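Local coordinates for protein 6-phospho-beta-glucosidase BglT (Thermotoga maritima, PDB 1UP7) that hydrolyses cellobiose 6'-phosphate to glucose 6-phosphate and glucose, with NAD+ and a manganese ion as cofactors, at residues A[121-126]-A[374-379]; A[147-152]-A[366-371]; A[164-169]-A[187-192]; A[170-175]-A[180-185]. All coordinates share one frame; numbering follows the deposited sequence.

Followed from the N terminus, the chain lays down the first halves of contacts 1, 2, 3 and 4 in that order and the second halves in reverse, so the four loops nest without crossing. The innermost, contact 4, closes a short turn between helix 166-177 and the approach to strand 185-190. Contact 3 sets the beginning of the same helix against that strand, beside the glucose 6-phosphate. Contacts 2 and 1 close far longer loops: helix 355-376 returns first to helix 144-155 and then, at its C-terminal end, to helix 109-131. Contacts 1 and 2 touch through Val122, Glu123 and Phe150, contacts 3 and 4 through Leu187, and Leu192 reaches Glu368 between contacts 3 and 2.

Contact 1 of 4, residues A[121-126]-A[374-379]; sequences IVEEYV and AYLKRS. With NAD (nicotinamide-adenine-dinucleotide), chain I.
Helix 109-131 of the Rossmann-type NAD-binding domain meets the C-terminal end of helix 355-376 through Glu123 and Tyr375, where the latter helix finishes in a Schellman motif at Arg378. Glu123, extended beyond CG, presents OE1 at the edge of the Tyr375 ring, near its plane, and the hydroxyl OH donates a hydrogen bond to it. The modelled separation of OH and OE1, 2.4 Å, is shorter than such a bond normally is, and its exact length is doubtful. Carboxylate and ring are turned 71° apart. Tyr375 faces Glu123 because its CG stands anti to the backbone N (chi1 161°). The other oxygen, OE2, lies 4.1 Å from Leu376 CD2 and accepts a hydrogen bond from a water 2.9 Å away, which in turn accepts one from Arg378 NH1. The guanidinium of Arg378 partly overlaps one face of the Tyr375 ring, NH1 offset toward the rim and CE1 3.6 Å above the guanidinium plane. Its NH1 also donates to Tyr375 O (3.0 Å), while the backbone N of Arg378 reaches that oxygen from the opposite face of the carbonyl plane. Phe119 meets the Tyr375 ring edge-to-face. Two residues beyond Glu123, Tyr125 OH donates to N1A of the NAD adenine at 2.7 Å, its ring stacked on Phe67, so one helix serves both cofactor and interdomain contact. The chemistry is that of a helix terminus fastened by polar groups: the carboxylate accepts directly from the tyrosine and is joined to the arginine through a water, and the nearby positive charge would tend to stabilise its negative form.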
# COMPACT_ATOMS: atom_id res chain seq x y z
N ILE A 121 10.30 -8.03 31.09
CA ILE A 121 9.32 -8.79 31.83
C ILE A 121 8.25 -9.34 30.89
O ILE A 121 7.93 -10.54 31.00
CB ILE A 121 8.74 -7.96 33.01
CG1 ILE A 121 9.83 -7.69 34.06
CG2 ILE A 121 7.60 -8.68 33.70
CD1 ILE A 121 9.56 -6.40 34.95
N VAL A 122 7.73 -8.53 29.95
CA VAL A 122 6.74 -9.06 29.03
C VAL A 122 7.34 -10.12 28.08
O VAL A 122 6.65 -11.10 27.74
CB VAL A 122 5.83 -8.00 28.31
CG1 VAL A 122 5.62 -6.73 29.15
CG2 VAL A 122 6.29 -7.71 26.95
N GLU A 123 8.61 -9.95 27.70
CA GLU A 123 9.29 -10.90 26.84
C GLU A 123 9.29 -12.27 27.48
O GLU A 123 8.91 -13.27 26.85
CB GLU A 123 10.74 -10.46 26.56
CG GLU A 123 10.99 -10.29 25.09
CD GLU A 123 12.39 -9.83 24.75
OE1 GLU A 123 12.98 -9.07 25.55
OE2 GLU A 123 12.87 -10.27 23.67
N GLU A 124 9.67 -12.31 28.75
CA GLU A 124 9.73 -13.56 29.51
C GLU A 124 8.34 -14.16 29.68
O GLU A 124 8.13 -15.36 29.43
CB GLU A 124 10.41 -13.29 30.87
CG GLU A 124 11.02 -14.53 31.54
CD GLU A 124 11.07 -14.41 33.08
OE1 GLU A 124 12.10 -13.87 33.64
OE2 GLU A 124 10.08 -14.83 33.73
N TYR A 125 7.38 -13.32 30.07
CA TYR A 125 6.02 -13.75 30.31
C TYR A 125 5.31 -14.26 29.04
O TYR A 125 4.68 -15.33 29.09
CB TYR A 125 5.22 -12.62 31.01
CG TYR A 125 5.54 -12.39 32.49
CD1 TYR A 125 6.37 -13.28 33.22
CD2 TYR A 125 4.97 -11.31 33.17
CE1 TYR A 125 6.63 -13.09 34.59
CE2 TYR A 125 5.20 -11.10 34.53
CZ TYR A 125 6.04 -11.98 35.24
OH TYR A 125 6.25 -11.74 36.57
N VAL A 126 5.41 -13.54 27.92
CA VAL A 126 4.79 -13.96 26.67
C VAL A 126 5.44 -15.28 26.21
O VAL A 126 4.76 -16.19 25.74
CB VAL A 126 4.91 -12.87 25.57
CG1 VAL A 126 4.66 -13.46 24.18
CG2 VAL A 126 3.99 -11.64 25.91
N ALA A 374 15.91 -0.01 20.05
CA ALA A 374 16.98 0.26 21.02
C ALA A 374 17.02 -0.86 22.06
O ALA A 374 18.10 -1.32 22.43
CB ALA A 374 16.77 1.60 21.71
N TYR A 375 15.85 -1.29 22.52
CA TYR A 375 15.80 -2.31 23.54
C TYR A 375 16.28 -3.65 22.99
O TYR A 375 17.09 -4.30 23.64
CB TYR A 375 14.43 -2.37 24.22
CG TYR A 375 14.29 -3.66 24.90
CD1 TYR A 375 14.83 -3.85 26.16
CD2 TYR A 375 13.68 -4.74 24.27
CE1 TYR A 375 14.76 -5.08 26.78
CE2 TYR A 375 13.60 -5.97 24.88
CZ TYR A 375 14.14 -6.12 26.13
OH TYR A 375 14.08 -7.30 26.77
N LEU A 376 15.82 -4.03 21.79
CA LEU A 376 16.18 -5.34 21.21
C LEU A 376 17.67 -5.45 20.95
O LEU A 376 18.26 -6.51 21.07
CB LEU A 376 15.40 -5.65 19.92
CG LEU A 376 13.91 -5.95 20.16
CD1 LEU A 376 13.15 -5.99 18.86
CD2 LEU A 376 13.75 -7.29 20.95
N LYS A 377 18.30 -4.33 20.63
CA LYS A 377 19.73 -4.36 20.41
C LYS A 377 20.50 -4.00 21.68
O LYS A 377 21.73 -3.94 21.64
CB LYS A 377 20.10 -3.44 19.25
CG LYS A 377 20.24 -4.16 17.94
CD LYS A 377 19.19 -3.66 16.97
CE LYS A 377 19.84 -3.07 15.72
NZ LYS A 377 20.17 -4.16 14.77
N ARG A 378 19.77 -3.74 22.78
CA ARG A 378 20.39 -3.30 24.04
C ARG A 378 21.35 -2.16 23.83
O ARG A 378 22.48 -2.18 24.32
CB ARG A 378 21.13 -4.46 24.73
CG ARG A 378 20.24 -5.57 25.14
CD ARG A 378 19.10 -5.14 26.02
NE ARG A 378 18.55 -6.33 26.67
CZ ARG A 378 17.71 -7.18 26.11
NH1 ARG A 378 17.25 -7.00 24.86
NH2 ARG A 378 17.32 -8.24 26.82
N SER A 379 20.88 -1.14 23.12
CA SER A 379 21.77 -0.12 22.59
C SER A 379 21.49 1.26 23.15
O SER A 379 20.39 1.81 22.96
CB SER A 379 21.64 -0.09 21.07
OG SER A 379 22.34 0.99 20.53
PA NAD I . 0.61 -1.43 41.22
O1A NAD I . 1.83 -0.71 41.63
O2A NAD I . -0.42 -1.70 42.34
O5B NAD I . 1.15 -2.83 40.60
C5B NAD I . 0.30 -3.94 40.53
C4B NAD I . 0.98 -5.17 41.10
O4B NAD I . 2.00 -5.63 40.21
C3B NAD I . 1.65 -4.97 42.45
O3B NAD I . 1.00 -5.82 43.39
C2B NAD I . 3.11 -5.40 42.23
O2B NAD I . 3.62 -6.13 43.33
C1B NAD I . 2.96 -6.31 41.03
N9A NAD I . 4.17 -6.52 40.25
C8A NAD I . 5.22 -5.66 39.99
N7A NAD I . 6.07 -6.32 39.18
C5A NAD I . 5.59 -7.54 38.88
C6A NAD I . 6.05 -8.61 38.13
N6A NAD I . 7.22 -8.56 37.49
N1A NAD I . 5.29 -9.77 38.06
C2A NAD I . 4.09 -9.87 38.74
N3A NAD I . 3.65 -8.81 39.50
C4A NAD I . 4.39 -7.68 39.57
O3 NAD I . -0.04 -0.54 40.05
PN NAD I . -1.55 -0.53 39.52
O1N NAD I . -1.98 0.87 39.75
O2N NAD I . -2.35 -1.63 40.00
O5D NAD I . -1.41 -0.81 37.95
C5D NAD I . -0.63 -1.85 37.38
C4D NAD I . -0.40 -1.51 35.90
O4D NAD I . -1.61 -1.43 35.16
C3D NAD I . 0.28 -0.16 35.72
O3D NAD I . 1.21 -0.34 34.69
C2D NAD I . -0.83 0.78 35.28
O2D NAD I . -0.42 1.87 34.47
C1D NAD I . -1.84 -0.12 34.61
N1N NAD I . -3.19 0.21 35.05
C2N NAD I . -3.92 -0.86 35.54
C3N NAD I . -5.21 -0.70 35.99
C7N NAD I . -5.94 -1.91 36.53
O7N NAD I . -7.28 -2.20 36.19
N7N NAD I . -5.27 -2.73 37.35
C4N NAD I . -5.76 0.59 35.94
C5N NAD I . -5.03 1.69 35.44
C6N NAD I . -3.73 1.48 34.99
O HOH W 1 15.54 -9.22 24.15

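Contact 2 of 4, residues A[147-152]-A[366-371]; sequences ITEFVR and MYERLT
Glu149 of helix 144-155 gives up the most surface here, caught between Arg369 and Glu368 of helix 355-376. Its CG is anti to the backbone N and the chain then bends (chi2 66°), which brings the carboxylate across the arginine chain, the two side chains crossing at about a right angle. Arg369 NH1 donates to OE2 at 2.9 Å in a nearly straight salt bridge, the N-H...O angle being 172°. The oxygen lies in the guanidinium plane, but the arginine comes to its syn side from well out of the carboxylate plane, the two flat groups standing 61° apart. Arg369 CD also lies 3.2 Å from Glu149 OE2. On the other arm Arg369 NH2 forms a salt bridge with Asp331, and His355 of the second subunit packs against the arginine.

Glu368 makes a different kind of contact. Its OE1 sits 3.9 Å from Glu149 CB, and 4.4 Å separates it from Glu149 OE1. Lys365 NZ forms salt bridges with both oxygens, which would offset the repulsion. Asn153 adds a hydrogen bond to Glu149 OE2 and the backbone N of Val333 one to OE1.

Each Glu149 oxygen thus has two donors in a buried interface, an arrangement that would be expected to keep the group ionised and its orientation fixed. The lysine and arginine probably compensate the cost of bringing two acids so close.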
# COMPACT_ATOMS: atom_id res chain seq x y z
N ILE A 147 3.41 -1.54 24.42
CA ILE A 147 3.69 -2.93 24.71
C ILE A 147 2.99 -3.82 23.71
O ILE A 147 3.55 -4.80 23.26
CB ILE A 147 3.34 -3.26 26.21
CG1 ILE A 147 4.35 -2.55 27.12
CG2 ILE A 147 3.39 -4.81 26.49
CD1 ILE A 147 3.91 -2.42 28.55
N THR A 148 1.78 -3.44 23.30
CA THR A 148 1.10 -4.22 22.26
C THR A 148 1.83 -4.14 20.95
O THR A 148 1.96 -5.17 20.28
CB THR A 148 -0.36 -3.72 22.07
OG1 THR A 148 -1.01 -3.74 23.34
CG2 THR A 148 -1.16 -4.68 21.27
N GLU A 149 2.31 -2.95 20.56
CA GLU A 149 3.13 -2.81 19.35
C GLU A 149 4.29 -3.80 19.43
O GLU A 149 4.60 -4.51 18.49
CB GLU A 149 3.68 -1.40 19.20
CG GLU A 149 4.68 -1.19 18.05
CD GLU A 149 4.07 -1.36 16.65
OE1 GLU A 149 2.90 -1.00 16.45
OE2 GLU A 149 4.77 -1.86 15.75
N PHE A 150 4.93 -3.83 20.59
CA PHE A 150 6.08 -4.68 20.81
C PHE A 150 5.73 -6.18 20.71
O PHE A 150 6.41 -6.92 19.97
CB PHE A 150 6.70 -4.33 22.16
CG PHE A 150 7.78 -5.27 22.62
CD1 PHE A 150 8.99 -5.37 21.93
CD2 PHE A 150 7.60 -6.01 23.79
CE1 PHE A 150 10.02 -6.21 22.40
CE2 PHE A 150 8.59 -6.85 24.26
CZ PHE A 150 9.82 -6.95 23.57
N VAL A 151 4.69 -6.61 21.41
CA VAL A 151 4.30 -8.01 21.38
C VAL A 151 3.75 -8.47 20.02
O VAL A 151 4.15 -9.54 19.52
CB VAL A 151 3.29 -8.38 22.46
CG1 VAL A 151 2.90 -9.89 22.32
CG2 VAL A 151 3.84 -8.07 23.86
N ARG A 152 2.88 -7.68 19.41
CA ARG A 152 2.30 -8.07 18.10
C ARG A 152 3.32 -8.07 16.97
O ARG A 152 3.33 -8.99 16.15
CB ARG A 152 1.16 -7.13 17.72
CG ARG A 152 -0.06 -7.30 18.60
CD ARG A 152 -0.67 -8.68 18.58
NE ARG A 152 -0.91 -9.16 17.23
CZ ARG A 152 -2.01 -8.92 16.52
NH1 ARG A 152 -3.00 -8.19 16.99
NH2 ARG A 152 -2.12 -9.42 15.30
N MET A 366 6.59 6.14 15.27
CA MET A 366 8.01 6.04 14.89
C MET A 366 8.85 5.97 16.17
O MET A 366 9.77 5.21 16.29
CB MET A 366 8.42 7.21 13.99
CG MET A 366 7.71 7.23 12.63
SD MET A 366 8.08 5.72 11.67
CE MET A 366 6.68 4.67 12.06
N TYR A 367 8.48 6.80 17.13
CA TYR A 367 9.15 6.81 18.39
C TYR A 367 9.02 5.42 19.07
O TYR A 367 10.00 4.92 19.61
CB TYR A 367 8.55 7.92 19.28
CG TYR A 367 8.56 7.48 20.71
CD1 TYR A 367 9.71 7.62 21.47
CD2 TYR A 367 7.44 6.84 21.29
CE1 TYR A 367 9.76 7.22 22.76
CE2 TYR A 367 7.48 6.37 22.62
CZ TYR A 367 8.66 6.57 23.34
OH TYR A 367 8.81 6.15 24.66
N GLU A 368 7.83 4.82 19.02
CA GLU A 368 7.60 3.51 19.61
C GLU A 368 8.54 2.45 19.06
O GLU A 368 9.12 1.66 19.83
CB GLU A 368 6.15 3.04 19.43
CG GLU A 368 5.11 3.68 20.35
CD GLU A 368 3.72 3.11 20.10
OE1 GLU A 368 3.49 2.51 19.00
OE2 GLU A 368 2.83 3.24 20.98
N ARG A 369 8.68 2.40 17.74
CA ARG A 369 9.50 1.38 17.10
C ARG A 369 10.98 1.65 17.33
O ARG A 369 11.76 0.70 17.48
CB ARG A 369 9.17 1.14 15.60
CG ARG A 369 7.69 1.28 15.23
CD ARG A 369 6.98 0.10 14.60
NE ARG A 369 6.59 0.43 13.25
CZ ARG A 369 5.52 0.00 12.56
NH1 ARG A 369 4.60 -0.77 13.09
NH2 ARG A 369 5.38 0.41 11.31
N LEU A 370 11.38 2.92 17.38
CA LEU A 370 12.77 3.25 17.68
C LEU A 370 13.11 2.80 19.11
O LEU A 370 14.22 2.31 19.38
CB LEU A 370 13.04 4.75 17.54
CG LEU A 370 13.19 5.30 16.10
CD1 LEU A 370 13.15 6.83 16.10
CD2 LEU A 370 14.48 4.74 15.42
N THR A 371 12.16 2.97 20.03
CA THR A 371 12.38 2.52 21.39
C THR A 371 12.55 0.99 21.46
O THR A 371 13.46 0.48 22.11
CB THR A 371 11.25 3.02 22.30
OG1 THR A 371 11.27 4.46 22.34
CG2 THR A 371 11.51 2.61 23.74

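Contact 3 of 4, residues A[164-169]-A[187-192]. With G6P (6-O-phosphono-alpha-D-glucopyranose), chain J.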
# COMPACT_ATOMS: atom_id res chain seq x y z
N CYS A 164 -7.15 -0.18 27.57
CA CYS A 164 -7.00 1.05 28.34
C CYS A 164 -8.43 1.46 28.69
O CYS A 164 -9.38 0.87 28.13
CB CYS A 164 -6.24 2.07 27.48
SG CYS A 164 -6.32 3.82 27.95
N ASN A 165 -8.61 2.41 29.62
CA ASN A 165 -9.96 2.76 30.07
C ASN A 165 -10.63 3.98 29.44
O ASN A 165 -11.80 4.23 29.71
CB ASN A 165 -10.11 2.80 31.62
CG ASN A 165 -9.38 4.01 32.28
OD1 ASN A 165 -8.51 4.63 31.66
ND2 ASN A 165 -9.72 4.31 33.54
N VAL A 166 -9.92 4.74 28.60
CA VAL A 166 -10.58 5.93 28.02
C VAL A 166 -11.75 5.66 27.07
O VAL A 166 -12.78 6.33 27.18
CB VAL A 166 -9.61 7.10 27.53
CG1 VAL A 166 -8.15 6.95 28.08
CG2 VAL A 166 -9.63 7.30 26.02
N PRO A 167 -11.65 4.64 26.19
CA PRO A 167 -12.78 4.34 25.31
C PRO A 167 -14.01 4.02 26.13
O PRO A 167 -15.04 4.68 25.93
CB PRO A 167 -12.31 3.11 24.52
CG PRO A 167 -10.79 3.15 24.59
CD PRO A 167 -10.52 3.70 25.98
N ILE A 168 -13.92 3.09 27.08
CA ILE A 168 -15.12 2.75 27.85
C ILE A 168 -15.65 3.90 28.67
O ILE A 168 -16.87 4.05 28.83
CB ILE A 168 -14.96 1.49 28.75
CG1 ILE A 168 -16.35 0.99 29.19
CG2 ILE A 168 -13.98 1.73 29.98
CD1 ILE A 168 -16.39 -0.49 29.44
N ASN A 169 -14.77 4.74 29.17
CA ASN A 169 -15.23 5.90 29.91
C ASN A 169 -15.97 6.85 29.01
O ASN A 169 -17.01 7.38 29.40
CB ASN A 169 -14.06 6.60 30.60
CG ASN A 169 -13.65 5.90 31.87
OD1 ASN A 169 -14.50 5.44 32.63
ND2 ASN A 169 -12.35 5.79 32.11
N LEU A 187 -18.68 4.39 17.65
CA LEU A 187 -17.75 5.49 17.42
C LEU A 187 -16.89 5.30 16.18
O LEU A 187 -16.48 4.18 15.86
CB LEU A 187 -16.80 5.59 18.62
CG LEU A 187 -17.16 6.36 19.90
CD1 LEU A 187 -18.61 6.75 20.09
CD2 LEU A 187 -16.65 5.62 21.10
N LYS A 188 -16.59 6.39 15.48
CA LYS A 188 -15.37 6.40 14.68
C LYS A 188 -14.27 6.90 15.61
O LYS A 188 -14.23 8.07 16.00
CB LYS A 188 -15.47 7.22 13.40
CG LYS A 188 -14.18 7.12 12.60
CD LYS A 188 -14.28 7.84 11.28
CE LYS A 188 -12.90 8.04 10.68
NZ LYS A 188 -13.05 8.39 9.22
N TYR A 189 -13.38 5.97 15.96
CA TYR A 189 -12.41 6.14 17.02
C TYR A 189 -11.09 5.55 16.56
O TYR A 189 -11.03 4.41 16.14
CB TYR A 189 -12.89 5.32 18.23
CG TYR A 189 -11.99 5.40 19.44
CD1 TYR A 189 -10.70 4.85 19.43
CD2 TYR A 189 -12.40 6.07 20.58
CE1 TYR A 189 -9.85 4.95 20.52
CE2 TYR A 189 -11.59 6.19 21.68
CZ TYR A 189 -10.31 5.64 21.65
OH TYR A 189 -9.52 5.77 22.78
N TYR A 190 -10.01 6.31 16.68
CA TYR A 190 -8.70 5.80 16.26
C TYR A 190 -7.60 6.61 16.89
O TYR A 190 -7.79 7.75 17.32
CB TYR A 190 -8.55 5.83 14.72
CG TYR A 190 -8.84 7.19 14.10
CD1 TYR A 190 -10.15 7.63 13.87
CD2 TYR A 190 -7.80 8.04 13.75
CE1 TYR A 190 -10.38 8.88 13.30
CE2 TYR A 190 -8.03 9.26 13.20
CZ TYR A 190 -9.32 9.69 12.97
OH TYR A 190 -9.52 10.93 12.43
N GLY A 191 -6.42 6.02 16.89
CA GLY A 191 -5.22 6.66 17.35
C GLY A 191 -4.40 5.62 18.08
O GLY A 191 -4.50 4.41 17.85
N LEU A 192 -3.55 6.11 18.94
CA LEU A 192 -2.75 5.25 19.77
C LEU A 192 -3.35 5.35 21.17
O LEU A 192 -4.03 6.30 21.50
CB LEU A 192 -1.31 5.77 19.77
CG LEU A 192 -0.30 5.17 18.78
CD1 LEU A 192 -0.86 4.57 17.49
CD2 LEU A 192 0.84 6.13 18.52
C1 G6P J . -6.36 6.94 33.33
C2 G6P J . -5.55 6.24 32.21
C3 G6P J . -4.79 5.04 32.79
C4 G6P J . -3.83 5.58 33.84
C5 G6P J . -4.66 6.22 34.97
C6 G6P J . -3.75 6.82 36.03
O1 G6P J . -7.07 8.12 32.91
O2 G6P J . -6.35 5.78 31.13
O3 G6P J . -4.11 4.28 31.79
O4 G6P J . -2.95 4.56 34.29
O5 G6P J . -5.52 7.28 34.47
O6 G6P J . -4.35 6.76 37.31
P G6P J . -3.44 6.74 38.64
O1P G6P J . -4.39 6.47 39.79
O2P G6P J . -2.71 8.04 38.94
O3P G6P J . -2.46 5.62 38.49
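Tyr189, on strand 185-190, reaches across to Pro167 and Val166 near the beginning of helix 166-177. From CB the side chain leaves with CG anti to the backbone N (chi1 -179°), a setting that carries the ring straight over to the helix. The inner ring carbons contribute little to this pairing; contact builds up toward the far end, where CZ comes to 3.9 Å from Pro167 CG. The proline approaches the ring aslant. At the tip, OH touches Pro167 CG at 3.4 Å and Val166 CG2 at 3.6 Å, packing against carbon on this side. Its polar needs are met elsewhere, by hydrogen bonds with Glu335 OE1 and Ser196 OG, so the buried hydroxyl is satisfied although Pro167 and Val166 cover it on this side.

Val166 links this packing to the active site. While CG2 rests on the tyrosine, CG1 lies 3.7 Å from O2 of the bound glucose 6-phosphate. The same sugar hydroxyl donates a short hydrogen bond to Asn165 OD1 (2.5 Å), and Asn165 ND2 is held by the carbonyls of Gly292 and Ser294, which fixes the flip of the amide. Cys164, a manganese ligand of the enzyme together with His194, places SG 3.7 Å from O2.

In the fold, the tyrosine projects from the antiparallel sheet onto the beginning of helix 166-177: strand 195-203 pairs with its own strand and supplies Ile198 as a neighbour, while Glu335 of strand 333-341 packs on Pro167 and Cys164.

Contact 4 of 4, residues A[170-175]-A[180-185]; sequences FIREIA and ARLEDV
Ala180 N donates to Ala175 O across 2.8 Å, in the carbonyl plane and nearly straight (172°), so the chain emerging from helix 166-177 is tied back to the helix's last turns. The methyl of Ala175 lies against the returning loop, with CB 3.3 Å from Ala180 O, 3.9 Å from Arg181 O and 4.0 Å from Val185 CG2.

Val185 fills the groove between Ile171, Ile174 and Ala175. Its CG1 meets Ile174 CG2 at 3.7 Å, the two side chains crossing at about a right angle, whereas Val185 and Ile171 slide past each other in opposite directions. Ile171 turns CG2 anti to its own backbone nitrogen, bringing that methyl to 3.9 Å from Leu182 CD2 and 3.7 Å from Leu182 O. Leu182 CD2 then closes the edge of the patch, resting on Arg172 CA. The arginine's guanidinium is engaged with Glu176.

Residues 182-184 form a 3-10 turn, steadied by Asp184, whose OD2 accepts from Arg181 N at 2.9 Å, the donor sitting above the carboxylate plane. Arg181 also forms a salt bridge with Glu183, at a modelled distance too short to be trusted, and pairs by charge alone with Asp184 OD1, which lies well out of the guanidinium plane. Glu183 O takes a hydrogen bond from Arg341 of the third subunit.

Aliphatic groups thus face the helix while Arg181 and Glu183 point away from it. One straight backbone bond marks where the chain turns back, and methyl packing holds the turn against the helix as the chain passes into strand 185-190.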
# COMPACT_ATOMS: atom_id res chain seq x y z
N PHE A 170 -15.46 7.05 27.79
CA PHE A 170 -16.16 7.91 26.86
C PHE A 170 -17.51 7.33 26.47
O PHE A 170 -18.53 8.06 26.44
CB PHE A 170 -15.36 8.25 25.59
CG PHE A 170 -16.11 9.23 24.71
CD1 PHE A 170 -16.08 10.60 25.02
CD2 PHE A 170 -16.94 8.79 23.67
CE1 PHE A 170 -16.81 11.52 24.25
CE2 PHE A 170 -17.66 9.70 22.90
CZ PHE A 170 -17.58 11.07 23.18
N ILE A 171 -17.52 6.04 26.16
CA ILE A 171 -18.77 5.34 25.78
C ILE A 171 -19.79 5.46 26.90
O ILE A 171 -20.98 5.71 26.66
CB ILE A 171 -18.49 3.83 25.39
CG1 ILE A 171 -18.03 3.72 23.93
CG2 ILE A 171 -19.72 2.97 25.57
CD1 ILE A 171 -17.21 2.48 23.62
N ARG A 172 -19.34 5.30 28.15
CA ARG A 172 -20.21 5.50 29.32
C ARG A 172 -20.78 6.91 29.40
O ARG A 172 -21.96 7.09 29.65
CB ARG A 172 -19.46 5.14 30.59
CG ARG A 172 -20.35 4.82 31.82
CD ARG A 172 -19.83 5.43 33.15
NE ARG A 172 -18.56 6.17 32.98
CZ ARG A 172 -18.46 7.51 32.90
NH1 ARG A 172 -19.56 8.28 32.98
NH2 ARG A 172 -17.27 8.08 32.73
N GLU A 173 -19.93 7.90 29.18
CA GLU A 173 -20.35 9.31 29.24
C GLU A 173 -21.47 9.57 28.20
O GLU A 173 -22.49 10.19 28.51
CB GLU A 173 -19.13 10.18 28.96
CG GLU A 173 -19.34 11.65 29.28
CD GLU A 173 -18.01 12.37 29.46
OE1 GLU A 173 -16.95 11.67 29.39
OE2 GLU A 173 -18.04 13.62 29.67
N ILE A 174 -21.26 9.05 26.98
CA ILE A 174 -22.23 9.18 25.89
C ILE A 174 -23.52 8.46 26.18
O ILE A 174 -24.63 9.01 26.00
CB ILE A 174 -21.63 8.66 24.57
CG1 ILE A 174 -20.49 9.56 24.11
CG2 ILE A 174 -22.68 8.59 23.47
CD1 ILE A 174 -20.82 11.00 24.22
N ALA A 175 -23.40 7.22 26.65
CA ALA A 175 -24.59 6.47 27.02
C ALA A 175 -25.41 7.18 28.08
O ALA A 175 -26.65 7.12 28.05
CB ALA A 175 -24.22 5.05 27.46
N ALA A 180 -28.98 5.79 27.09
CA ALA A 180 -28.87 4.60 26.27
C ALA A 180 -27.94 3.60 26.93
O ALA A 180 -27.29 3.91 27.92
CB ALA A 180 -28.35 4.98 24.86
N ARG A 181 -27.88 2.39 26.39
CA ARG A 181 -26.90 1.39 26.81
C ARG A 181 -25.55 1.58 26.13
O ARG A 181 -25.44 2.21 25.07
CB ARG A 181 -27.39 -0.03 26.49
CG ARG A 181 -28.64 -0.46 27.21
CD ARG A 181 -29.19 -1.81 26.73
NE ARG A 181 -29.65 -1.76 25.33
CZ ARG A 181 -29.42 -2.71 24.41
NH1 ARG A 181 -28.74 -3.81 24.73
NH2 ARG A 181 -29.88 -2.56 23.16
N LEU A 182 -24.52 1.01 26.74
CA LEU A 182 -23.17 1.09 26.24
C LEU A 182 -23.11 0.62 24.79
O LEU A 182 -22.53 1.29 23.93
CB LEU A 182 -22.22 0.24 27.11
CG LEU A 182 -22.00 0.55 28.61
CD1 LEU A 182 -20.95 -0.42 29.12
CD2 LEU A 182 -21.56 1.99 28.90
N GLU A 183 -23.71 -0.52 24.51
CA GLU A 183 -23.64 -1.11 23.19
C GLU A 183 -24.44 -0.33 22.13
O GLU A 183 -24.26 -0.57 20.94
CB GLU A 183 -24.07 -2.58 23.22
CG GLU A 183 -25.47 -2.81 23.78
CD GLU A 183 -26.02 -4.18 23.43
OE1 GLU A 183 -25.27 -5.18 23.54
OE2 GLU A 183 -27.21 -4.26 23.04
N ASP A 184 -25.28 0.61 22.55
CA ASP A 184 -25.96 1.51 21.63
C ASP A 184 -25.04 2.57 21.06
O ASP A 184 -25.39 3.22 20.07
CB ASP A 184 -27.15 2.19 22.31
CG ASP A 184 -28.19 1.20 22.83
OD1 ASP A 184 -28.35 0.10 22.25
OD2 ASP A 184 -28.93 1.45 23.82
N VAL A 185 -23.88 2.75 21.68
CA VAL A 185 -22.94 3.78 21.29
C VAL A 185 -21.90 3.22 20.35
O VAL A 185 -21.20 2.28 20.69
CB VAL A 185 -22.18 4.39 22.50
CG1 VAL A 185 -21.28 5.52 21.99
CG2 VAL A 185 -23.16 4.86 23.59